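PDB 6LPA: sp1 protein from Swine acute diarrhea syndrome coronavirus, which is an alphacoronavirus nsp1 and, as its relatives do, probably suppresses host gene expression, helping the virus evade immunity and affecting proliferation of the host cell. Local coordinates for residues H19-M24 against L89-S94. Numbering follows the deposited sequence.
Sequences HGYPTM and LIPSNS
With chi1 at 62°, His19 places CG between its own N and C, which turns one face of the imidazole to Pro91 CB, while Tyr21, its CG anti to the carbonyl carbon (chi1 -56°), brings its hydroxyl end to the same proline. Pro91 CB sits over that face of the imidazole, 27° off the ring normal. This CH-pi contact is offset toward the rim, and its closest approach is Pro91 CB to His19 NE2 at 3.3 Å. The two side chains run nearly perpendicular to each other. Next along the proline ring, CG meets Tyr21 OH at 3.5 Å, the phenol approaching at a slant. Beside this contact a backbone bond ties the two segments: His19 N donates to Pro91 O at 3.1 Å. The His19 carbonyl oxygen packs against Pro91 CD at 3.1 Å and against the CG2 methyl of Ile90, van der Waals contacts only. Ile90 also packs on Val45 and Val62 of the flanking strands, and Ser92 OG takes a hydrogen bond from Ser94 N while bonding Ser17 O. The contact thus pins the loop between strand 16-17 and helix 24-28 to the end of strand 85-91, where an ST turn at Ser92 starts the connection to strand 96-104 of the same six-stranded mixed sheet of the nsp1 fold.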
loop_
_atom_site.group_PDB
_atom_site.type_symbol
_atom_site.label_atom_id
_atom_site.label_comp_id
_atom_site.label_asym_id
_atom_site.label_seq_id
_atom_site.Cartn_x
_atom_site.Cartn_y
_atom_site.Cartn_z
ATOM N N HIS A 19 0.506 -14.301 9.225
ATOM C CA HIS A 19 0.614 -13.045 9.949
ATOM C C HIS A 19 1.152 -11.970 9.018
ATOM O O HIS A 19 1.829 -12.273 8.031
ATOM C CB HIS A 19 1.514 -13.176 11.186
ATOM C CG HIS A 19 2.928 -13.548 10.880
ATOM N ND1 HIS A 19 3.933 -12.612 10.743
ATOM C CD2 HIS A 19 3.511 -14.755 10.691
ATOM C CE1 HIS A 19 5.072 -13.226 10.473
ATOM N NE2 HIS A 19 4.845 -14.528 10.444
ATOM N N GLY A 20 0.835 -10.712 9.345
ATOM C CA GLY A 20 1.417 -9.554 8.692
ATOM C C GLY A 20 2.090 -8.622 9.685
ATOM O O GLY A 20 2.361 -9.022 10.823
ATOM N N TYR A 21 2.352 -7.383 9.279
ATOM C CA TYR A 21 3.155 -6.446 10.052
ATOM C C TYR A 21 2.396 -5.139 10.283
ATOM O O TYR A 21 1.620 -4.711 9.426
ATOM C CB TYR A 21 4.491 -6.174 9.341
ATOM C CG TYR A 21 5.253 -7.463 9.090
ATOM C CD1 TYR A 21 5.778 -8.194 10.146
ATOM C CD2 TYR A 21 5.406 -7.975 7.807
ATOM C CE1 TYR A 21 6.448 -9.390 9.929
ATOM C CE2 TYR A 21 6.085 -9.169 7.581
ATOM C CZ TYR A 21 6.597 -9.870 8.646
ATOM O OH TYR A 21 7.277 -11.050 8.428
ATOM N N PRO A 22 2.611 -4.491 11.438
ATOM C CA PRO A 22 1.729 -3.377 11.819
ATOM C C PRO A 22 2.078 -2.034 11.194
ATOM O O PRO A 22 1.190 -1.170 11.112
ATOM C CB PRO A 22 1.874 -3.320 13.350
ATOM C CG PRO A 22 3.092 -4.137 13.686
ATOM C CD PRO A 22 3.678 -4.698 12.428
ATOM N N THR A 23 3.316 -1.811 10.762
ATOM C CA THR A 23 3.688 -0.547 10.148
ATOM C C THR A 23 4.499 -0.799 8.891
ATOM O O THR A 23 5.139 -1.844 8.743
ATOM C CB THR A 23 4.509 0.323 11.088
ATOM O OG1 THR A 23 5.628 -0.431 11.564
ATOM C CG2 THR A 23 3.649 0.809 12.255
ATOM N N MET A 24 4.468 0.187 7.989
ATOM C CA MET A 24 5.242 0.103 6.759
ATOM C C MET A 24 6.709 -0.155 7.059
ATOM O O MET A 24 7.335 -1.022 6.439
ATOM C CB MET A 24 5.075 1.392 5.955
ATOM C CG MET A 24 5.840 1.402 4.656
ATOM S SD MET A 24 5.391 -0.041 3.687
ATOM C CE MET A 24 6.244 0.304 2.151
ATOM N N LEU A 89 1.473 -12.365 -1.010
ATOM C CA LEU A 89 2.455 -13.223 -0.359
ATOM C C LEU A 89 2.449 -12.848 1.111
ATOM O O LEU A 89 2.664 -11.679 1.456
ATOM C CB LEU A 89 3.848 -13.043 -0.963
ATOM C CG LEU A 89 4.144 -13.771 -2.269
ATOM C CD1 LEU A 89 5.322 -13.101 -2.977
ATOM C CD2 LEU A 89 4.448 -15.247 -1.967
ATOM N N ILE A 90 2.182 -13.830 1.965
ATOM C CA ILE A 90 1.954 -13.615 3.387
ATOM C C ILE A 90 2.787 -14.615 4.170
ATOM O O ILE A 90 2.744 -15.823 3.873
ATOM C CB ILE A 90 0.464 -13.776 3.751
ATOM C CG1 ILE A 90 -0.437 -13.094 2.705
ATOM C CG2 ILE A 90 0.211 -13.255 5.156
ATOM C CD1 ILE A 90 -1.937 -13.374 2.872
ATOM N N PRO A 91 3.511 -14.173 5.198
ATOM C CA PRO A 91 4.265 -15.123 6.030
ATOM C C PRO A 91 3.334 -16.193 6.578
ATOM O O PRO A 91 2.318 -15.896 7.216
ATOM C CB PRO A 91 4.860 -14.236 7.133
ATOM C CG PRO A 91 4.969 -12.873 6.495
ATOM C CD PRO A 91 3.733 -12.775 5.607
ATOM N N SER A 92 3.666 -17.446 6.275
ATOM C CA SER A 92 2.841 -18.580 6.658
ATOM C C SER A 92 3.638 -19.860 6.469
ATOM O O SER A 92 4.457 -19.963 5.549
ATOM C CB SER A 92 1.553 -18.642 5.824
ATOM O OG SER A 92 0.874 -19.847 6.103
ATOM N N ASN A 93 3.376 -20.833 7.337
ATOM C CA ASN A 93 3.921 -22.179 7.216
ATOM C C ASN A 93 2.906 -23.187 6.665
ATOM O O ASN A 93 3.045 -24.389 6.915
ATOM C CB ASN A 93 4.450 -22.643 8.578
ATOM C CG ASN A 93 5.721 -21.901 9.001
ATOM O OD1 ASN A 93 6.607 -21.650 8.183
ATOM N ND2 ASN A 93 5.793 -21.518 10.277
ATOM N N SER A 94 1.892 -22.736 5.921
ATOM C CA SER A 94 0.881 -23.669 5.430
ATOM C C SER A 94 1.464 -24.635 4.396
ATOM O O SER A 94 2.517 -24.388 3.792
ATOM C CB SER A 94 -0.286 -22.920 4.794
ATOM O OG SER A 94 0.036 -22.580 3.465
#